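Local coordinates for protein putative tetR family transcription regulator (Shewanella loihica, PDB 3PPB) that probably binds DNA as a TetR-family transcription regulator, through an N-terminal helix-turn-helix, at the interface of chains A and B. Numbering follows the deposited sequence. Chains: chain A/B, putative tetR family transcription regulator.

Contact 1: the interface of chains A and B. Residues chain A 112-114, 159; chain B 108, 162-163, 166.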
HETATM    1  N   MSE A 112       3.301  -0.736   4.837  1.00 37.45           N
HETATM    2  CA  MSE A 112       4.152  -1.175   3.737  1.00 38.03           C
HETATM    3  C   MSE A 112       5.005  -0.042   3.194  1.00 42.74           C
HETATM    4  O   MSE A 112       5.581  -0.151   2.099  1.00 39.94           O
HETATM    5  CB  MSE A 112       3.255  -1.732   2.630  1.00 39.56           C
HETATM    6  CG  MSE A 112       3.747  -3.050   2.119  1.00 46.57           C
HETATM    7 SE   MSE A 112       2.482  -3.863   0.959  0.75 52.99          SE
HETATM    8  CE  MSE A 112       2.232  -2.451  -0.245  1.00 49.36           C
ATOM      9  N   SER A 113       5.135   1.014   4.003  1.00 41.23           N
ATOM     10  CA  SER A 113       5.851   2.211   3.637  1.00 42.88           C
ATOM     11  C   SER A 113       7.321   2.147   4.048  1.00 48.55           C
ATOM     12  O   SER A 113       7.653   1.481   5.039  1.00 47.57           O
ATOM     13  CB  SER A 113       5.175   3.427   4.277  1.00 48.05           C
ATOM     14  OG  SER A 113       5.584   3.623   5.622  1.00 62.06           O
ATOM     15  N   PRO A 114       8.198   2.921   3.357  1.00 47.78           N
ATOM     16  CA  PRO A 114       9.609   2.984   3.773  1.00 49.54           C
ATOM     17  C   PRO A 114       9.827   3.707   5.114  1.00 56.05           C
ATOM     18  O   PRO A 114      10.967   3.759   5.575  1.00 58.87           O
ATOM     19  CB  PRO A 114      10.283   3.785   2.638  1.00 52.06           C
ATOM     20  CG  PRO A 114       9.288   3.827   1.508  1.00 55.47           C
ATOM     21  CD  PRO A 114       7.953   3.771   2.171  1.00 49.77           C
ATOM     22  N   GLY A 159      -0.707  -6.807   0.534  1.00 21.94           N
ATOM     23  CA  GLY A 159      -1.068  -5.863  -0.519  1.00 21.50           C
ATOM     24  C   GLY A 159      -2.539  -5.948  -0.909  1.00 26.73           C
ATOM     25  O   GLY A 159      -3.185  -4.921  -1.161  1.00 26.97           O
TER
ATOM     26  N   GLN B 108       4.878   4.222  -2.896  1.00 28.83           N
ATOM     27  CA  GLN B 108       4.681   3.465  -1.650  1.00 29.77           C
ATOM     28  C   GLN B 108       4.120   4.369  -0.550  1.00 36.03           C
ATOM     29  O   GLN B 108       3.224   3.954   0.183  1.00 40.02           O
ATOM     30  CB  GLN B 108       5.982   2.782  -1.169  1.00 31.19           C
ATOM     31  CG  GLN B 108       6.379   1.500  -1.951  1.00 34.28           C
ATOM     32  CD  GLN B 108       5.413   0.320  -1.932  1.00 38.19           C
ATOM     33  OE1 GLN B 108       4.307   0.359  -1.385  1.00 30.75           O
ATOM     34  NE2 GLN B 108       5.833  -0.790  -2.517  1.00 27.15           N
ATOM     35  N   LEU B 162       2.117  -2.930  -5.444  1.00 22.63           N
ATOM     36  CA  LEU B 162       2.811  -2.342  -4.286  1.00 22.66           C
ATOM     37  C   LEU B 162       3.412  -3.431  -3.405  1.00 27.05           C
ATOM     38  O   LEU B 162       4.502  -3.247  -2.866  1.00 26.02           O
ATOM     39  CB  LEU B 162       1.882  -1.399  -3.487  1.00 22.34           C
ATOM     40  CG  LEU B 162       1.473  -0.082  -4.211  1.00 26.02           C
ATOM     41  CD1 LEU B 162       0.458   0.681  -3.393  1.00 27.53           C
ATOM     42  CD2 LEU B 162       2.656   0.822  -4.465  1.00 25.64           C
ATOM     43  N   ALA B 163       2.738  -4.583  -3.304  1.00 23.65           N
ATOM     44  CA  ALA B 163       3.242  -5.710  -2.521  1.00 25.20           C
ATOM     45  C   ALA B 163       4.509  -6.312  -3.179  1.00 29.57           C
ATOM     46  O   ALA B 163       5.485  -6.577  -2.483  1.00 28.42           O
ATOM     47  CB  ALA B 163       2.158  -6.784  -2.406  1.00 25.42           C
ATOM     48  N   ARG B 166       7.441  -3.861  -2.974  1.00 27.00           N
ATOM     49  CA  ARG B 166       7.905  -3.821  -1.583  1.00 27.99           C
ATOM     50  C   ARG B 166       8.878  -4.976  -1.408  1.00 32.49           C
ATOM     51  O   ARG B 166      10.010  -4.773  -0.977  1.00 31.33           O
ATOM     52  CB  ARG B 166       6.708  -3.945  -0.592  1.00 28.80           C
ATOM     53  CG  ARG B 166       7.066  -4.243   0.881  1.00 34.33           C
ATOM     54  CD  ARG B 166       7.499  -2.990   1.650  1.00 33.86           C
ATOM     55  NE  ARG B 166       8.846  -2.562   1.271  1.00 45.96           N
ATOM     56  CZ  ARG B 166       9.166  -1.362   0.790  1.00 54.80           C
ATOM     57  NH1 ARG B 166       8.239  -0.421   0.662  1.00 43.05           N
ATOM     58  NH2 ARG B 166      10.417  -1.091   0.447  1.00 38.23           N
TER
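The guanidinium of B:Arg166 and the amide of B:Gln108 both come close to A:Met112. B:Arg166 NH1 donates a hydrogen bond to the backbone O of A:Met112 at 3.0 Å, with an angle of 150° at the hydrogen. The oxygen is tilted 18° out of the guanidinium plane, and the donor in turn is tilted from the carbonyl plane. The B:Gln108 amide is held within its own chain. B:Gln108 NE2 donates to the backbone O of B:Leu162 at 2.8 Å, in the amide plane and onto a carbonyl lone pair. This bond sets the rotation of the amide, and B:Gln108 OE1 then lies 3.7 Å from the methyl CE of A:Met112.

A:Met112 is a selenomethionine, and its side chain reaches over helix 150-170 of chain B. It runs past B:Arg166 in the opposite direction, with A:Met112 CG against B:Arg166 CG at 3.7 Å. The B:Arg166 chain starts with CG anti to the backbone N (chi1 166°). It then bends twice, which turns NH1 toward the carbonyl O of A:Met112. A:Met112 SE packs on B:Ala163 CA at 4.0 Å. At the margins, A:Pro114 CD touches B:Gln108 CB, and A:Gly159 CA meets the methyl of B:Ala163. The patch belongs to the two-fold interface of the probable dimer. The tip of A:Met112 is tightly packed: A:Met112 CE lies 3.4 Å from B:Leu162 CB.

Contact 2: the interface of chains A and B. Residues chain A 148, 190-192, 195; chain B 186-187, 190-191.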
ATOM      1  N   TYR A 148       4.667 -20.745  -4.325  1.00 30.52           N
ATOM      2  CA  TYR A 148       5.497 -19.573  -4.649  1.00 29.30           C
ATOM      3  C   TYR A 148       6.348 -19.264  -3.417  1.00 31.28           C
ATOM      4  O   TYR A 148       5.994 -19.795  -2.363  1.00 30.95           O
ATOM      5  CB  TYR A 148       4.623 -18.368  -5.041  1.00 28.06           C
ATOM      6  CG  TYR A 148       3.531 -18.654  -6.057  1.00 27.50           C
ATOM      7  CD1 TYR A 148       3.819 -19.290  -7.264  1.00 29.78           C
ATOM      8  CD2 TYR A 148       2.224 -18.234  -5.837  1.00 26.59           C
ATOM      9  CE1 TYR A 148       2.818 -19.551  -8.204  1.00 30.11           C
ATOM     10  CE2 TYR A 148       1.224 -18.452  -6.786  1.00 26.99           C
ATOM     11  CZ  TYR A 148       1.522 -19.123  -7.964  1.00 32.22           C
ATOM     12  OH  TYR A 148       0.529 -19.384  -8.879  1.00 27.74           O
ATOM     13  N   ASN A 190      -7.898 -16.679  -5.095  1.00 27.34           N
ATOM     14  CA  ASN A 190      -7.457 -17.092  -6.434  1.00 25.59           C
ATOM     15  C   ASN A 190      -6.027 -16.678  -6.749  1.00 27.29           C
ATOM     16  O   ASN A 190      -5.381 -17.339  -7.569  1.00 26.27           O
ATOM     17  CB  ASN A 190      -8.424 -16.617  -7.505  1.00 27.67           C
ATOM     18  CG  ASN A 190      -9.719 -17.374  -7.436  1.00 38.09           C
ATOM     19  OD1 ASN A 190      -9.829 -18.401  -6.765  1.00 33.94           O
ATOM     20  ND2 ASN A 190     -10.744 -16.871  -8.091  1.00 25.97           N
ATOM     21  N   ALA A 191      -5.503 -15.636  -6.090  1.00 22.31           N
ATOM     22  CA  ALA A 191      -4.089 -15.284  -6.296  1.00 22.25           C
ATOM     23  C   ALA A 191      -3.194 -16.424  -5.836  1.00 25.82           C
ATOM     24  O   ALA A 191      -2.228 -16.738  -6.513  1.00 26.41           O
ATOM     25  CB  ALA A 191      -3.726 -14.007  -5.513  1.00 22.26           C
HETATM   26  N   MSE A 192      -3.552 -17.060  -4.706  1.00 23.21           N
HETATM   27  CA  MSE A 192      -2.804 -18.127  -4.020  0.50 22.41           C
HETATM   28  C   MSE A 192      -3.113 -19.543  -4.456  1.00 28.78           C
HETATM   29  O   MSE A 192      -2.273 -20.418  -4.289  1.00 31.19           O
HETATM   30  CB  MSE A 192      -3.139 -18.104  -2.517  0.50 23.77           C
HETATM   31  CG  MSE A 192      -2.840 -16.812  -1.795  0.50 28.51           C
HETATM   32 SE   MSE A 192      -2.922 -17.169   0.106  0.38 34.04          SE
HETATM   33  CE  MSE A 192      -4.864 -17.346   0.341  0.50 30.16           C
ATOM     34  N   ARG A 195      -3.412 -23.881  -9.721  1.00 38.03           N
ATOM     35  CA  ARG A 195      -4.056 -23.908 -11.041  1.00 42.61           C
ATOM     36  C   ARG A 195      -3.458 -25.038 -11.878  1.00 47.22           C
ATOM     37  O   ARG A 195      -2.263 -25.348 -11.665  1.00 49.94           O
ATOM     38  CB  ARG A 195      -3.895 -22.569 -11.748  1.00 43.54           C
ATOM     39  CG  ARG A 195      -4.909 -21.536 -11.244  1.00 56.24           C
ATOM     40  CD  ARG A 195      -5.176 -20.431 -12.249  1.00 65.78           C
ATOM     41  NE  ARG A 195      -5.883 -20.923 -13.431  1.00 74.87           N
ATOM     42  CZ  ARG A 195      -7.083 -20.506 -13.827  1.00 88.36           C
ATOM     43  NH1 ARG A 195      -7.717 -19.548 -13.158  1.00 76.64           N
ATOM     44  NH2 ARG A 195      -7.654 -21.039 -14.898  1.00 65.67           N
ATOM     45  OXT ARG A 195      -4.188 -25.628 -12.714  1.00 55.19           O
TER
ATOM     46  N   ALA B 186       2.440 -14.745 -11.510  1.00 24.68           N
ATOM     47  CA  ALA B 186       1.439 -15.796 -11.268  1.00 23.42           C
ATOM     48  C   ALA B 186       0.423 -15.330 -10.221  1.00 26.25           C
ATOM     49  O   ALA B 186      -0.781 -15.462 -10.458  1.00 21.79           O
ATOM     50  CB  ALA B 186       2.117 -17.084 -10.832  1.00 24.18           C
ATOM     51  N   LEU B 187       0.899 -14.684  -9.115  1.00 22.16           N
ATOM     52  CA  LEU B 187       0.001 -14.165  -8.076  1.00 20.86           C
ATOM     53  C   LEU B 187      -0.880 -13.075  -8.654  1.00 26.82           C
ATOM     54  O   LEU B 187      -2.061 -13.050  -8.365  1.00 26.59           O
ATOM     55  CB  LEU B 187       0.779 -13.612  -6.864  1.00 20.36           C
ATOM     56  CG  LEU B 187       1.444 -14.637  -5.938  1.00 23.48           C
ATOM     57  CD1 LEU B 187       2.639 -14.017  -5.250  1.00 22.88           C
ATOM     58  CD2 LEU B 187       0.443 -15.266  -4.937  1.00 20.42           C
ATOM     59  N   ASN B 190      -3.359 -14.856 -11.549  1.00 25.04           N
ATOM     60  CA  ASN B 190      -4.306 -15.812 -10.954  1.00 24.63           C
ATOM     61  C   ASN B 190      -5.351 -15.152 -10.079  1.00 29.25           C
ATOM     62  O   ASN B 190      -6.444 -15.716  -9.929  1.00 27.13           O
ATOM     63  CB  ASN B 190      -3.576 -16.905 -10.195  1.00 26.00           C
ATOM     64  CG  ASN B 190      -2.868 -17.841 -11.165  1.00 39.57           C
ATOM     65  OD1 ASN B 190      -3.116 -17.818 -12.371  1.00 26.95           O
ATOM     66  ND2 ASN B 190      -1.956 -18.650 -10.678  1.00 25.79           N
ATOM     67  N   ALA B 191      -5.056 -13.950  -9.518  1.00 24.39           N
ATOM     68  CA  ALA B 191      -6.097 -13.229  -8.764  1.00 22.93           C
ATOM     69  C   ALA B 191      -7.272 -12.900  -9.679  1.00 23.64           C
ATOM     70  O   ALA B 191      -8.408 -13.072  -9.271  1.00 25.15           O
ATOM     71  CB  ALA B 191      -5.532 -11.941  -8.169  1.00 23.09           C
TER
HETATM   72  O   HOH W   1      -1.980 -18.916  -7.993  1.00 21.02           O
HETATM   73  O   HOH W   2     -10.238 -15.000 -10.118  1.00 29.56           O
HETATM   74  O   HOH W   3      -7.733 -17.645 -11.256  1.00 29.79           O
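A:Tyr148 lies against helix 178-192 of chain B, in the C-terminal region through which TetR-family regulators commonly dimerise. The apolar contacts begin with its ring. A:Tyr148 CD2 sits 3.6 Å from B:Leu187 CD2, and the two side chains pass in opposite directions. At the phenol end, A:Tyr148 CZ lies 3.6 Å from the methyl CB of B:Ala186. Where the two copies of helix 178-192 meet, A:Ala191 CA approaches B:Ala191 CA at 3.8 Å.

The main partner of B:Asn190 ND2 is water 1, at 2.7 Å and 160° at the hydrogen. The phenol OH of A:Tyr148 lies 3.2 Å from B:Asn190 ND2, a long and poorly directed, at best weak, hydrogen bond. B:Asn190 CG stands anti to its own carbonyl carbon (chi1 -71°), which points the amide toward the phenol. The backbone O atoms of A:Asn190 and B:Asn190 face each other at 3.1 Å. Both can only accept, so this pair is a clash and doubtful as modelled.

Water 1 also lies in the plane of the A:Tyr148 ring, 2.7 Å from A:Tyr148 OH. It contacts the backbone O of A:Ala191 too. Water 2 joins A:Asn190 ND2 to the backbone O of B:Ala191. Water 3 joins B:Asn190 O to NH1 of poorly ordered A:Arg195.

Contact 3: the interface of chains A and B. Residues chain A 167, 179-180, 183-184, 187; chain B 148-149, 152-153.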
ATOM      1  N   TYR A 167     -10.468   0.234  -1.063  1.00 25.67           N
ATOM      2  CA  TYR A 167     -11.697   0.148  -1.850  1.00 23.86           C
ATOM      3  C   TYR A 167     -12.939   0.325  -0.971  1.00 29.51           C
ATOM      4  O   TYR A 167     -13.814   1.132  -1.309  1.00 29.35           O
ATOM      5  CB  TYR A 167     -11.747  -1.214  -2.581  1.00 23.80           C
ATOM      6  CG  TYR A 167     -12.942  -1.417  -3.482  1.00 24.59           C
ATOM      7  CD1 TYR A 167     -13.016  -0.800  -4.729  1.00 26.32           C
ATOM      8  CD2 TYR A 167     -14.014  -2.208  -3.080  1.00 25.11           C
ATOM      9  CE1 TYR A 167     -14.122  -0.979  -5.561  1.00 25.41           C
ATOM     10  CE2 TYR A 167     -15.125  -2.383  -3.897  1.00 24.68           C
ATOM     11  CZ  TYR A 167     -15.157  -1.799  -5.155  1.00 29.01           C
ATOM     12  OH  TYR A 167     -16.224  -2.002  -6.001  1.00 29.19           O
ATOM     13  N   HIS A 179     -22.087  -9.241  -2.967  1.00 27.57           N
ATOM     14  CA  HIS A 179     -21.400  -9.528  -4.229  0.50 26.29           C
ATOM     15  C   HIS A 179     -19.996  -8.882  -4.212  1.00 29.54           C
ATOM     16  O   HIS A 179     -19.036  -9.501  -4.663  1.00 29.06           O
ATOM     17  CB  HIS A 179     -22.257  -9.150  -5.480  0.50 26.79           C
ATOM     18  CG  HIS A 179     -22.225  -7.712  -5.924  0.50 29.14           C
ATOM     19  ND1 HIS A 179     -23.045  -6.751  -5.343  0.50 31.02           N
ATOM     20  CD2 HIS A 179     -21.522  -7.134  -6.930  0.50 28.63           C
ATOM     21  CE1 HIS A 179     -22.775  -5.618  -5.979  0.50 29.41           C
ATOM     22  NE2 HIS A 179     -21.856  -5.797  -6.934  0.50 28.41           N
ATOM     23  N   GLU A 180     -19.881  -7.655  -3.658  1.00 26.34           N
ATOM     24  CA  GLU A 180     -18.603  -6.931  -3.559  1.00 24.71           C
ATOM     25  C   GLU A 180     -17.695  -7.648  -2.583  1.00 29.08           C
ATOM     26  O   GLU A 180     -16.533  -7.846  -2.880  1.00 27.42           O
ATOM     27  CB  GLU A 180     -18.814  -5.476  -3.110  1.00 25.84           C
ATOM     28  CG  GLU A 180     -19.658  -4.648  -4.076  1.00 32.37           C
ATOM     29  CD  GLU A 180     -18.916  -3.989  -5.228  1.00 30.66           C
ATOM     30  OE1 GLU A 180     -17.670  -3.885  -5.164  1.00 28.76           O
ATOM     31  OE2 GLU A 180     -19.584  -3.569  -6.199  1.00 31.49           O
ATOM     32  N   ALA A 183     -16.474 -10.959  -4.077  1.00 25.43           N
ATOM     33  CA  ALA A 183     -15.474 -10.694  -5.121  1.00 23.68           C
ATOM     34  C   ALA A 183     -14.122 -10.412  -4.491  1.00 26.72           C
ATOM     35  O   ALA A 183     -13.116 -10.912  -4.987  1.00 26.81           O
ATOM     36  CB  ALA A 183     -15.922  -9.527  -5.996  1.00 24.21           C
ATOM     37  N   SER A 184     -14.093  -9.682  -3.355  1.00 24.17           N
ATOM     38  CA  SER A 184     -12.833  -9.360  -2.666  1.00 23.19           C
ATOM     39  C   SER A 184     -12.161 -10.623  -2.162  1.00 24.76           C
ATOM     40  O   SER A 184     -10.954 -10.743  -2.345  1.00 23.77           O
ATOM     41  CB  SER A 184     -13.025  -8.338  -1.539  1.00 24.96           C
ATOM     42  OG  SER A 184     -13.563  -8.921  -0.363  1.00 29.26           O
ATOM     43  N   LEU A 187     -10.614 -12.597  -5.250  1.00 24.08           N
ATOM     44  CA  LEU A 187      -9.332 -12.040  -5.718  1.00 22.06           C
ATOM     45  C   LEU A 187      -8.224 -12.494  -4.790  1.00 24.68           C
ATOM     46  O   LEU A 187      -7.175 -12.883  -5.265  1.00 22.66           O
ATOM     47  CB  LEU A 187      -9.359 -10.506  -5.813  1.00 21.40           C
ATOM     48  CG  LEU A 187     -10.159  -9.918  -6.997  1.00 25.68           C
ATOM     49  CD1 LEU A 187     -10.685  -8.555  -6.660  1.00 25.70           C
ATOM     50  CD2 LEU A 187      -9.347  -9.881  -8.305  1.00 22.23           C
TER
ATOM     51  N   TYR B 148     -15.634  -9.711 -11.717  1.00 28.06           N
ATOM     52  CA  TYR B 148     -15.762  -9.013 -10.444  1.00 27.07           C
ATOM     53  C   TYR B 148     -15.931  -7.529 -10.773  1.00 31.96           C
ATOM     54  O   TYR B 148     -15.592  -7.172 -11.901  1.00 32.63           O
ATOM     55  CB  TYR B 148     -14.507  -9.230  -9.557  1.00 26.15           C
ATOM     56  CG  TYR B 148     -14.011 -10.646  -9.432  1.00 25.81           C
ATOM     57  CD1 TYR B 148     -14.872 -11.680  -9.082  1.00 28.45           C
ATOM     58  CD2 TYR B 148     -12.664 -10.947  -9.599  1.00 25.67           C
ATOM     59  CE1 TYR B 148     -14.416 -13.000  -8.978  1.00 28.70           C
ATOM     60  CE2 TYR B 148     -12.184 -12.245  -9.437  1.00 25.98           C
ATOM     61  CZ  TYR B 148     -13.066 -13.272  -9.133  1.00 31.64           C
ATOM     62  OH  TYR B 148     -12.594 -14.565  -9.028  1.00 24.48           O
ATOM     63  N   PRO B 149     -16.360  -6.624  -9.853  1.00 29.12           N
ATOM     64  CA  PRO B 149     -16.395  -5.183 -10.203  1.00 28.84           C
ATOM     65  C   PRO B 149     -14.998  -4.732 -10.645  1.00 32.14           C
ATOM     66  O   PRO B 149     -14.028  -5.081  -9.970  1.00 29.21           O
ATOM     67  CB  PRO B 149     -16.866  -4.534  -8.900  1.00 30.88           C
ATOM     68  CG  PRO B 149     -17.723  -5.634  -8.265  1.00 35.19           C
ATOM     69  CD  PRO B 149     -16.853  -6.843  -8.477  1.00 30.16           C
ATOM     70  N   LEU B 152     -12.716  -2.690  -8.158  1.00 24.68           N
ATOM     71  CA  LEU B 152     -12.125  -3.536  -7.123  1.00 24.24           C
ATOM     72  C   LEU B 152     -10.914  -4.261  -7.730  1.00 26.97           C
ATOM     73  O   LEU B 152      -9.877  -4.376  -7.101  1.00 27.93           O
ATOM     74  CB  LEU B 152     -13.187  -4.550  -6.595  1.00 23.83           C
ATOM     75  CG  LEU B 152     -12.665  -5.616  -5.573  1.00 26.83           C
ATOM     76  CD1 LEU B 152     -11.923  -4.979  -4.364  1.00 24.76           C
ATOM     77  CD2 LEU B 152     -13.773  -6.522  -5.112  1.00 25.20           C
HETATM   78  N   MSE B 153     -11.045  -4.712  -8.984  1.00 23.31           N
HETATM   79  CA  MSE B 153      -9.963  -5.414  -9.662  1.00 21.03           C
HETATM   80  C   MSE B 153      -8.812  -4.487  -9.919  1.00 25.74           C
HETATM   81  O   MSE B 153      -7.668  -4.905  -9.781  1.00 27.68           O
HETATM   82  CB  MSE B 153     -10.459  -6.031 -10.977  1.00 21.01           C
HETATM   83  CG  MSE B 153     -11.526  -7.076 -10.765  1.00 25.05           C
HETATM   84 SE   MSE B 153     -12.154  -7.901 -12.423  0.75 30.26          SE
HETATM   85  CE  MSE B 153     -10.663  -9.004 -12.769  1.00 24.10           C
TER
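B:Leu152 packs over one face of the A:Tyr167 ring. B:Leu152 CB lies 3.8 Å from the centroid of the A:Tyr167 ring in a CH-pi contact, offset toward the rim. The two side chains cross at about a right angle. CG of B:Leu152 stands anti to its backbone N (chi1 174°), and its methyls then part. B:Leu152 CD1 stays over the ring, 3.7 Å from A:Tyr167 CD2. B:Leu152 CD2 reaches to helix 178-192 of chain A, where it meets the methyl of A:Ala183 and lies 3.6 Å from the backbone N of A:Ser184. A:Leu187 comes alongside in the opposite direction, with A:Leu187 CD1 3.7 Å from B:Leu152 CG. A:Ala183 CB also touches B:Pro149 CD and B:Tyr148 CB.

B:Pro149 CG rests against the carboxylate of A:Glu180, 3.7 Å from A:Glu180 CD. No polar atom of one chain bonds to the other here.

A:Glu180 also helps to position the ring. The phenol OH of A:Tyr167 donates a hydrogen bond to OE1 of A:Glu180 at 2.5 Å. The carboxylate oxygen is met on its syn side, 27° out of the carboxylate plane. This bond should hold both the ring and the carboxylate against chain B.

The site sits where the start of helix 150-170 of chain B and the loop before it enter the angle between helices 150-170 and 178-192 of chain A.

Contact 1 lies about 19 Å from contact 2 and 21 Å from contact 3, while contacts 2 and 3 are about 16 Å apart, all measured between centres of their C-alpha atoms. Helix 150-170 takes part in contacts 1 and 3. Helix 178-192 takes part in contacts 2 and 3. Tyr148 and Leu187 serve both contacts 2 and 3, with the chains exchanged by the two-fold axis. Each contact has a symmetric twin. Together they join the C-terminal helices of the two copies, in keeping with a TetR-type dimer that would hold two DNA-binding heads in one assembly.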